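Local coordinates for protein L-lysine 6-monooxygenase (Pseudomonas syringae pv. tomato, PDB 5CQF) that probably hydroxylates the side-chain amine of L-lysine with FAD and NADPH, a step in siderophore biosynthesis, at residues A[49-54]-A[129-134]; A[135-140]-A[151-156]; A[381-386]-A[393-398]. One frame throughout, in Å; residues are numbered along the deposited sequence.

Contact 1 of 3, residues A[49-54]-A[129-134]; sequences YLEAAP and TRFDTP
Thr129 lies beside Tyr49 in a parallel pairing, its OG1 3.6 Å from Tyr49 CB and oblique to the phenol ring, which leads away toward helix 23-37. Leu50 and Arg130 share the other face of the sheet. Arg130 bonds the neighbouring strand with both backbone groups: its N donates to Tyr49 O at 2.7 Å, and its O accepts from Glu51 N at 2.9 Å. These bonds join strand 129-130, at the edge of the parallel sheet, to strand 47-50, in a Rossmann-type domain expected to bind FAD. Glu51, just past strand 47-50, holds the place where such folds usually carry an acidic residue for the adenosine ribose; here its OE1 accepts from Phe21 N in the probable glycine-rich loop, and OE2 takes Ala53 N from above the carboxylate plane. Next comes Phe131, whose CD1 is 3.8 Å from Glu51 CG. Its CG lies anti to the carbonyl carbon (chi1 -62°), and the ring, turned by chi2, has Ala53 O at its edge, while Thr129 CG2 sits over one face, offset toward the rim. Asp132 N reaches the same Ala53 O at 3.2 Å, from well above the carbonyl plane, and Asp132 OD1 lies against Pro54 CB at 3.3 Å. Because the chain turns at Asp132, Thr133 N donates to Glu51 O at 3.0 Å, one residue later than regular parallel pairing would have it. At Pro134, CB rests 3.9 Å from Ala52 CB.

Contact 2 of 3, residues A[135-140]-A[151-156]; sequences VTEIDP and RVRTPQ
Segments 135-140 and 151-156 pair antiparallel, the strand axes 4.7 Å apart at closest approach, with Glu137-Arg153 and Asp139-Arg151 as hydrogen-bonded pairs and Ile138-Val152 as the non-hydrogen-bonded pair between them. Just before the strand, Thr136 N rather than Glu137 N donates to Arg153 O at 3.1 Å, so Thr136 and Glu137 together face Arg153, as in a classic beta bulge. Thr136 OG1 adds a weak bond to that oxygen. The charged side chains share one face. Arg153 reaches across it to Asp139: a bend at chi2 (74°) brings CD to 3.5 Å from Asp139 OD2, and NH2 closes a salt bridge to that oxygen at 2.6 Å. OD2 lies in the guanidinium plane, yet is met on its anti side, with the carboxylate turned 82° from the guanidinium. Glu137 CG packs on Arg153 CB at 3.8 Å, and Arg151 CD sits over one face of the Arg153 guanidinium, offset toward its rim. Both arginines also touch a crystal neighbour. Ile138 and Val152 occupy the opposite face, where Val135 crosses Val152 at about a right angle, CG1 to CG1 at a tight 3.5 Å; Val135 and Ile138 also reach Ile19 of the parallel sheet. The pair forms a beta hairpin, completed by strand 157-161 into a three-stranded antiparallel meander, the insertion familiar from the FAD-binding Rossmann-type domains of flavoprotein monooxygenases.

Contact 3 of 3, residues A[381-386]-A[393-398]; sequences DYRVAT and NIWVNG
Arg383 holds Asn393 OD1 side-on with two nitrogens, NE at 2.9 Å and NH2 at 3.0 Å. The oxygen lies in the guanidinium plane, whereas the two donors come from opposite faces of the amide plane, which is turned 63° from the guanidinium. The extended arginine passes Trp395 on the way: CG, anti to the backbone N (chi1 -160°), sits over the five-membered ring, 4.2 Å from its centroid, in a CH-pi contact. Asp381 O meets the indole at its edge, 3.4 Å from Trp395 CD1. Beside them, Val384 CG2 packs on Ile394 CG2 at 3.8 Å and also touches Val396. The backbones meet in a single bridge, Arg383 with Trp395, flanked by two bonds: Val384 N donates to Ile394 O at 2.7 Å and Val396 N to Tyr382 O at 2.9 Å. Farther out, Asn393 ND2 donates to Asn163 OD1, Asp379 OD1 takes Arg383 N, and helix 412-428 packs on Trp395. The guanidinium thus meets a neutral amide oxygen that its positive charge would probably polarise, while the buried Trp395 NE1 finds no partner in the model, so the indole contributes by packing.

Overall arrangement
Contacts 1 and 3 sit at the two edges of one five-stranded parallel sheet, on strands 129-130 and 393-396, with centres 21 Å apart and nearest atoms about 8 Å apart. Contact 2 adjoins contact 1, their centres 12 Å apart: the chain runs directly from 129-134 into 135-140, and Leu50 CD2 packs on Val152 CG1 at 3.8 Å. From contact 3, contact 2 is separated by about 7 Å at the nearest atoms. The probable dinucleotide-binding loop with Gly20, Gly22 and Gly25 is touched by Glu51 of contact 1 and approached by Val135 of contact 2, placing both near the expected FAD site.

Contact 1 of 3, residues A[49-54]-A[129-134]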
loop_
_atom_site.group_PDB
_atom_site.type_symbol
_atom_site.label_atom_id
_atom_site.label_comp_id
_atom_site.label_asym_id
_atom_site.label_seq_id
_atom_site.Cartn_x
_atom_site.Cartn_y
_atom_site.Cartn_z
ATOM N N TYR A 49 18.437 30.491 24.947
ATOM C CA TYR A 49 17.377 30.517 23.936
ATOM C C TYR A 49 16.203 31.368 24.405
ATOM O O TYR A 49 15.789 31.279 25.558
ATOM C CB TYR A 49 16.901 29.094 23.592
ATOM C CG TYR A 49 18.000 28.152 23.172
ATOM C CD1 TYR A 49 18.801 27.535 24.115
ATOM C CD2 TYR A 49 18.222 27.859 21.830
ATOM C CE1 TYR A 49 19.809 26.659 23.741
ATOM C CE2 TYR A 49 19.230 26.995 21.446
ATOM C CZ TYR A 49 20.018 26.389 22.409
ATOM O OH TYR A 49 21.033 25.533 22.048
ATOM N N LEU A 50 15.666 32.178 23.502
ATOM C CA LEU A 50 14.573 33.066 23.836
ATOM C C LEU A 50 13.416 32.678 22.969
ATOM O O LEU A 50 13.518 32.814 21.751
ATOM C CB LEU A 50 14.955 34.501 23.491
ATOM C CG LEU A 50 15.839 35.362 24.404
ATOM C CD1 LEU A 50 16.734 34.599 25.372
ATOM C CD2 LEU A 50 16.693 36.233 23.507
ATOM N N GLU A 51 12.325 32.212 23.570
ATOM C CA GLU A 51 11.134 31.839 22.810
ATOM C C GLU A 51 9.964 32.697 23.227
ATOM O O GLU A 51 9.653 32.794 24.407
ATOM C CB GLU A 51 10.814 30.349 23.016
ATOM C CG GLU A 51 9.460 29.838 22.506
ATOM C CD GLU A 51 9.118 30.226 21.063
ATOM O OE1 GLU A 51 10.010 30.310 20.180
ATOM O OE2 GLU A 51 7.920 30.445 20.804
ATOM N N ALA A 52 9.292 33.289 22.250
ATOM C CA ALA A 52 8.203 34.225 22.518
ATOM C C ALA A 52 6.974 33.558 23.125
ATOM O O ALA A 52 6.336 34.123 23.993
ATOM C CB ALA A 52 7.821 34.948 21.240
ATOM N N ALA A 53 6.655 32.363 22.650
ATOM C CA ALA A 53 5.468 31.623 23.065
ATOM C C ALA A 53 5.718 30.808 24.329
ATOM O O ALA A 53 6.862 30.635 24.735
ATOM C CB ALA A 53 5.027 30.694 21.942
ATOM N N PRO A 54 4.639 30.307 24.958
ATOM C CA PRO A 54 4.792 29.464 26.150
ATOM C C PRO A 54 5.092 28.002 25.847
ATOM O O PRO A 54 4.888 27.529 24.727
ATOM C CB PRO A 54 3.433 29.586 26.858
ATOM C CG PRO A 54 2.465 29.935 25.783
ATOM C CD PRO A 54 3.234 30.721 24.750
ATOM N N THR A 129 16.493 27.734 28.136
ATOM C CA THR A 129 15.502 28.403 27.348
ATOM C C THR A 129 14.645 29.265 28.236
ATOM O O THR A 129 14.161 28.801 29.263
ATOM C CB THR A 129 14.622 27.411 26.582
ATOM O OG1 THR A 129 15.444 26.609 25.729
ATOM C CG2 THR A 129 13.634 28.164 25.734
ATOM N N ARG A 130 14.459 30.519 27.828
ATOM C CA ARG A 130 13.493 31.395 28.460
ATOM C C ARG A 130 12.268 31.537 27.576
ATOM O O ARG A 130 12.336 32.157 26.513
ATOM C CB ARG A 130 14.131 32.751 28.729
ATOM C CG ARG A 130 15.245 32.677 29.769
ATOM C CD ARG A 130 16.264 33.788 29.559
ATOM N NE ARG A 130 17.250 33.893 30.636
ATOM C CZ ARG A 130 17.100 34.615 31.746
ATOM N NH1 ARG A 130 18.075 34.638 32.653
ATOM N NH2 ARG A 130 15.989 35.313 31.962
ATOM N N PHE A 131 11.155 30.941 28.009
ATOM C CA PHE A 131 9.866 31.069 27.308
ATOM C C PHE A 131 9.109 32.372 27.682
ATOM O O PHE A 131 9.532 33.114 28.575
ATOM C CB PHE A 131 8.982 29.858 27.590
ATOM C CG PHE A 131 9.557 28.549 27.113
ATOM C CD1 PHE A 131 9.233 28.044 25.858
ATOM C CD2 PHE A 131 10.400 27.799 27.930
ATOM C CE1 PHE A 131 9.742 26.824 25.422
ATOM C CE2 PHE A 131 10.921 26.589 27.486
ATOM C CZ PHE A 131 10.583 26.096 26.239
ATOM N N ASP A 132 8.005 32.652 26.980
ATOM C CA ASP A 132 7.218 33.890 27.182
ATOM C C ASP A 132 8.098 35.127 27.177
ATOM O O ASP A 132 7.852 36.091 27.900
ATOM C CB ASP A 132 6.431 33.814 28.485
ATOM C CG ASP A 132 5.486 32.645 28.504
ATOM O OD1 ASP A 132 4.702 32.515 27.536
ATOM O OD2 ASP A 132 5.549 31.850 29.464
ATOM N N THR A 133 9.106 35.092 26.317
ATOM C CA THR A 133 10.179 36.057 26.317
ATOM C C THR A 133 10.430 36.500 24.867
ATOM O O THR A 133 11.381 36.041 24.227
ATOM C CB THR A 133 11.432 35.424 26.953
ATOM O OG1 THR A 133 11.082 34.863 28.223
ATOM C CG2 THR A 133 12.536 36.438 27.142
ATOM N N PRO A 134 9.553 37.382 24.336
ATOM C CA PRO A 134 9.683 37.855 22.946
ATOM C C PRO A 134 10.848 38.817 22.742
ATOM O O PRO A 134 11.192 39.560 23.650
ATOM C CB PRO A 134 8.348 38.570 22.691
ATOM C CG PRO A 134 7.862 38.960 24.051
ATOM C CD PRO A 134 8.301 37.859 24.964
HETATM O O HOH W 1 11.284 35.257 20.913
#

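Contact 2 of 3, residues A[135-140]-A[151-156]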
loop_
_atom_site.group_PDB
_atom_site.type_symbol
_atom_site.label_atom_id
_atom_site.label_comp_id
_atom_site.label_asym_id
_atom_site.label_seq_id
_atom_site.Cartn_x
_atom_site.Cartn_y
_atom_site.Cartn_z
ATOM N N VAL A 135 11.463 38.798 21.567
ATOM C CA VAL A 135 12.462 39.792 21.266
ATOM C C VAL A 135 11.698 40.911 20.584
ATOM O O VAL A 135 10.955 40.669 19.641
ATOM C CB VAL A 135 13.583 39.250 20.385
ATOM C CG1 VAL A 135 14.645 40.316 20.155
ATOM C CG2 VAL A 135 14.196 38.053 21.057
ATOM N N THR A 136 11.826 42.112 21.127
ATOM C CA THR A 136 11.146 43.270 20.597
ATOM C C THR A 136 12.092 44.040 19.688
ATOM O O THR A 136 11.671 44.565 18.650
ATOM C CB THR A 136 10.661 44.183 21.731
ATOM O OG1 THR A 136 11.777 44.590 22.536
ATOM C CG2 THR A 136 9.654 43.449 22.599
ATOM N N GLU A 137 13.369 44.100 20.072
ATOM C CA GLU A 137 14.389 44.763 19.250
ATOM C C GLU A 137 15.783 44.166 19.478
ATOM O O GLU A 137 16.036 43.540 20.505
ATOM C CB GLU A 137 14.389 46.281 19.530
ATOM C CG GLU A 137 13.993 46.624 20.963
ATOM C CD GLU A 137 14.059 48.101 21.287
ATOM O OE1 GLU A 137 14.550 48.437 22.390
ATOM O OE2 GLU A 137 13.614 48.914 20.448
ATOM N N ILE A 138 16.662 44.344 18.494
ATOM C CA ILE A 138 18.083 44.008 18.620
ATOM C C ILE A 138 18.934 45.252 18.298
ATOM O O ILE A 138 18.985 45.685 17.138
ATOM C CB ILE A 138 18.494 42.858 17.668
ATOM C CG1 ILE A 138 17.627 41.614 17.903
ATOM C CG2 ILE A 138 19.969 42.512 17.845
ATOM C CD1 ILE A 138 18.038 40.388 17.105
ATOM N N ASP A 139 19.622 45.799 19.308
ATOM C CA ASP A 139 20.397 47.060 19.157
ATOM C C ASP A 139 21.893 46.819 18.929
ATOM O O ASP A 139 22.494 45.954 19.557
ATOM C CB ASP A 139 20.211 47.967 20.385
ATOM C CG ASP A 139 18.797 48.529 20.491
ATOM O OD1 ASP A 139 18.266 49.028 19.469
ATOM O OD2 ASP A 139 18.214 48.488 21.597
ATOM N N PRO A 140 22.505 47.597 18.032
ATOM C CA PRO A 140 23.950 47.436 17.841
ATOM C C PRO A 140 24.757 47.969 19.024
ATOM O O PRO A 140 24.228 48.690 19.875
ATOM C CB PRO A 140 24.240 48.265 16.582
ATOM C CG PRO A 140 23.152 49.295 16.546
ATOM C CD PRO A 140 21.934 48.643 17.161
ATOM N N ARG A 151 22.766 43.811 21.308
ATOM C CA ARG A 151 22.041 43.719 22.551
ATOM C C ARG A 151 20.665 43.310 22.177
ATOM O O ARG A 151 19.931 44.070 21.565
ATOM C CB ARG A 151 22.000 45.065 23.287
ATOM C CG ARG A 151 23.327 45.484 23.904
ATOM C CD ARG A 151 23.343 46.966 24.286
ATOM N NE ARG A 151 24.460 47.309 25.181
ATOM C CZ ARG A 151 25.359 48.281 24.971
ATOM N NH1 ARG A 151 26.323 48.478 25.870
ATOM N NH2 ARG A 151 25.313 49.061 23.882
ATOM N N VAL A 152 20.309 42.098 22.553
ATOM C CA VAL A 152 18.983 41.572 22.270
ATOM C C VAL A 152 18.108 42.062 23.395
ATOM O O VAL A 152 18.422 41.850 24.573
ATOM C CB VAL A 152 18.973 40.030 22.227
ATOM C CG1 VAL A 152 17.581 39.517 21.873
ATOM C CG2 VAL A 152 20.010 39.518 21.241
ATOM N N ARG A 153 17.019 42.724 23.037
ATOM C CA ARG A 153 16.177 43.370 24.026
ATOM C C ARG A 153 14.862 42.624 24.153
ATOM O O ARG A 153 14.230 42.297 23.152
ATOM C CB ARG A 153 15.967 44.861 23.668
ATOM C CG ARG A 153 16.870 45.842 24.433
ATOM C CD ARG A 153 18.328 45.844 23.956
ATOM N NE ARG A 153 19.270 46.446 24.927
ATOM C CZ ARG A 153 19.772 47.688 24.881
ATOM N NH1 ARG A 153 20.620 48.087 25.827
ATOM N NH2 ARG A 153 19.460 48.535 23.903
ATOM N N THR A 154 14.474 42.336 25.391
ATOM C CA THR A 154 13.207 41.674 25.681
ATOM C C THR A 154 12.446 42.384 26.816
ATOM O O THR A 154 13.023 43.224 27.536
ATOM C CB THR A 154 13.449 40.213 26.087
ATOM O OG1 THR A 154 14.068 40.162 27.381
ATOM C CG2 THR A 154 14.345 39.518 25.073
ATOM N N PRO A 155 11.147 42.043 26.990
ATOM C CA PRO A 155 10.392 42.581 28.130
ATOM C C PRO A 155 10.974 42.208 29.502
ATOM O O PRO A 155 10.735 42.919 30.472
ATOM C CB PRO A 155 8.991 41.973 27.951
ATOM C CG PRO A 155 8.884 41.697 26.494
ATOM C CD PRO A 155 10.270 41.298 26.067
ATOM N N GLN A 156 11.740 41.123 29.578
ATOM C CA GLN A 156 12.311 40.655 30.845
ATOM C C GLN A 156 13.806 40.940 30.928
ATOM O O GLN A 156 14.519 40.257 31.650
ATOM C CB GLN A 156 12.058 39.137 31.018
ATOM C CG GLN A 156 10.754 38.758 31.719
ATOM C CD GLN A 156 9.500 38.978 30.869
ATOM O OE1 GLN A 156 9.506 38.800 29.640
ATOM N NE2 GLN A 156 8.408 39.355 31.531
#

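Contact 3 of 3, residues A[381-386]-A[393-398]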
loop_
_atom_site.group_PDB
_atom_site.type_symbol
_atom_site.label_atom_id
_atom_site.label_comp_id
_atom_site.label_asym_id
_atom_site.label_seq_id
_atom_site.Cartn_x
_atom_site.Cartn_y
_atom_site.Cartn_z
ATOM N N ASP A 381 26.347 27.746 4.627
ATOM C CA ASP A 381 26.299 27.419 6.058
ATOM C C ASP A 381 25.380 28.324 6.876
ATOM O O ASP A 381 25.548 28.441 8.096
ATOM C CB ASP A 381 27.711 27.516 6.651
ATOM C CG ASP A 381 28.588 26.389 6.208
ATOM O OD1 ASP A 381 28.213 25.219 6.447
ATOM O OD2 ASP A 381 29.651 26.667 5.623
ATOM N N TYR A 382 24.473 29.023 6.195
ATOM C CA TYR A 382 23.421 29.805 6.839
ATOM C C TYR A 382 23.936 31.056 7.589
ATOM O O TYR A 382 23.227 31.611 8.425
ATOM C CB TYR A 382 22.569 28.869 7.727
ATOM C CG TYR A 382 22.011 27.690 6.917
ATOM C CD1 TYR A 382 20.961 27.877 6.022
ATOM C CD2 TYR A 382 22.580 26.436 6.983
ATOM C CE1 TYR A 382 20.469 26.839 5.255
ATOM C CE2 TYR A 382 22.079 25.371 6.229
ATOM C CZ TYR A 382 21.024 25.580 5.366
ATOM O OH TYR A 382 20.513 24.542 4.581
ATOM N N ARG A 383 25.155 31.496 7.259
ATOM C CA ARG A 383 25.778 32.665 7.892
ATOM C C ARG A 383 25.450 33.924 7.109
ATOM O O ARG A 383 25.432 33.911 5.875
ATOM C CB ARG A 383 27.301 32.512 8.004
ATOM C CG ARG A 383 27.884 33.434 9.065
ATOM C CD ARG A 383 29.393 33.272 9.220
ATOM N NE ARG A 383 30.050 34.498 9.710
ATOM C CZ ARG A 383 30.245 35.625 8.995
ATOM N NH1 ARG A 383 29.819 35.732 7.730
ATOM N NH2 ARG A 383 30.869 36.672 9.553
ATOM N N VAL A 384 25.176 35.001 7.835
ATOM C CA VAL A 384 24.857 36.268 7.203
ATOM C C VAL A 384 26.153 37.030 6.983
ATOM O O VAL A 384 26.976 37.132 7.903
ATOM C CB VAL A 384 23.959 37.164 8.066
ATOM C CG1 VAL A 384 23.536 38.391 7.271
ATOM C CG2 VAL A 384 22.738 36.416 8.561
ATOM N N ALA A 385 26.331 37.564 5.778
ATOM C CA ALA A 385 27.581 38.244 5.440
ATOM C C ALA A 385 27.467 39.667 5.971
ATOM O O ALA A 385 26.412 40.283 5.853
ATOM C CB ALA A 385 27.855 38.217 3.942
ATOM N N THR A 386 28.529 40.128 6.627
ATOM C CA THR A 386 28.555 41.435 7.261
ATOM C C THR A 386 29.586 42.296 6.585
ATOM O O THR A 386 30.353 41.828 5.755
ATOM C CB THR A 386 28.917 41.356 8.770
ATOM O OG1 THR A 386 30.233 40.827 8.925
ATOM C CG2 THR A 386 27.918 40.494 9.532
ATOM N N ASN A 393 28.904 37.500 14.349
ATOM C CA ASN A 393 28.327 36.546 13.433
ATOM C C ASN A 393 26.861 36.343 13.670
ATOM O O ASN A 393 26.374 36.326 14.806
ATOM C CB ASN A 393 29.048 35.224 13.549
ATOM C CG ASN A 393 30.540 35.380 13.406
ATOM O OD1 ASN A 393 31.047 35.492 12.297
ATOM N ND2 ASN A 393 31.251 35.400 14.532
ATOM N N ILE A 394 26.161 36.187 12.556
ATOM C CA ILE A 394 24.735 35.950 12.572
ATOM C C ILE A 394 24.427 34.830 11.596
ATOM O O ILE A 394 25.043 34.743 10.527
ATOM C CB ILE A 394 23.948 37.217 12.196
ATOM C CG1 ILE A 394 24.357 38.414 13.088
ATOM C CG2 ILE A 394 22.449 36.972 12.321
ATOM C CD1 ILE A 394 24.009 39.755 12.502
ATOM N N TRP A 395 23.477 33.982 11.995
ATOM C CA TRP A 395 23.012 32.849 11.200
ATOM C C TRP A 395 21.513 32.942 11.116
ATOM O O TRP A 395 20.876 33.307 12.115
ATOM C CB TRP A 395 23.353 31.543 11.881
ATOM C CG TRP A 395 24.811 31.180 11.854
ATOM C CD1 TRP A 395 25.443 30.402 10.926
ATOM C CD2 TRP A 395 25.812 31.551 12.808
ATOM N NE1 TRP A 395 26.771 30.285 11.237
ATOM C CE2 TRP A 395 27.023 30.980 12.386
ATOM C CE3 TRP A 395 25.805 32.335 13.952
ATOM C CZ2 TRP A 395 28.211 31.156 13.073
ATOM C CZ3 TRP A 395 26.986 32.506 14.645
ATOM C CH2 TRP A 395 28.174 31.919 14.202
ATOM N N VAL A 396 20.950 32.631 9.951
ATOM C CA VAL A 396 19.504 32.441 9.844
ATOM C C VAL A 396 19.221 30.958 9.638
ATOM O O VAL A 396 19.565 30.407 8.614
ATOM C CB VAL A 396 18.864 33.273 8.720
ATOM C CG1 VAL A 396 17.351 33.046 8.675
ATOM C CG2 VAL A 396 19.155 34.741 8.934
ATOM N N ASN A 397 18.610 30.324 10.637
ATOM C CA ASN A 397 18.412 28.866 10.645
ATOM C C ASN A 397 17.133 28.440 9.926
ATOM O O ASN A 397 16.168 27.973 10.543
ATOM C CB ASN A 397 18.415 28.351 12.086
ATOM C CG ASN A 397 18.600 26.863 12.172
ATOM O OD1 ASN A 397 18.670 26.176 11.159
ATOM N ND2 ASN A 397 18.687 26.346 13.399
ATOM N N GLY A 398 17.138 28.582 8.612
ATOM C CA GLY A 398 15.965 28.228 7.802
ATOM C C GLY A 398 16.314 28.257 6.325
ATOM O O GLY A 398 17.395 28.708 5.941
#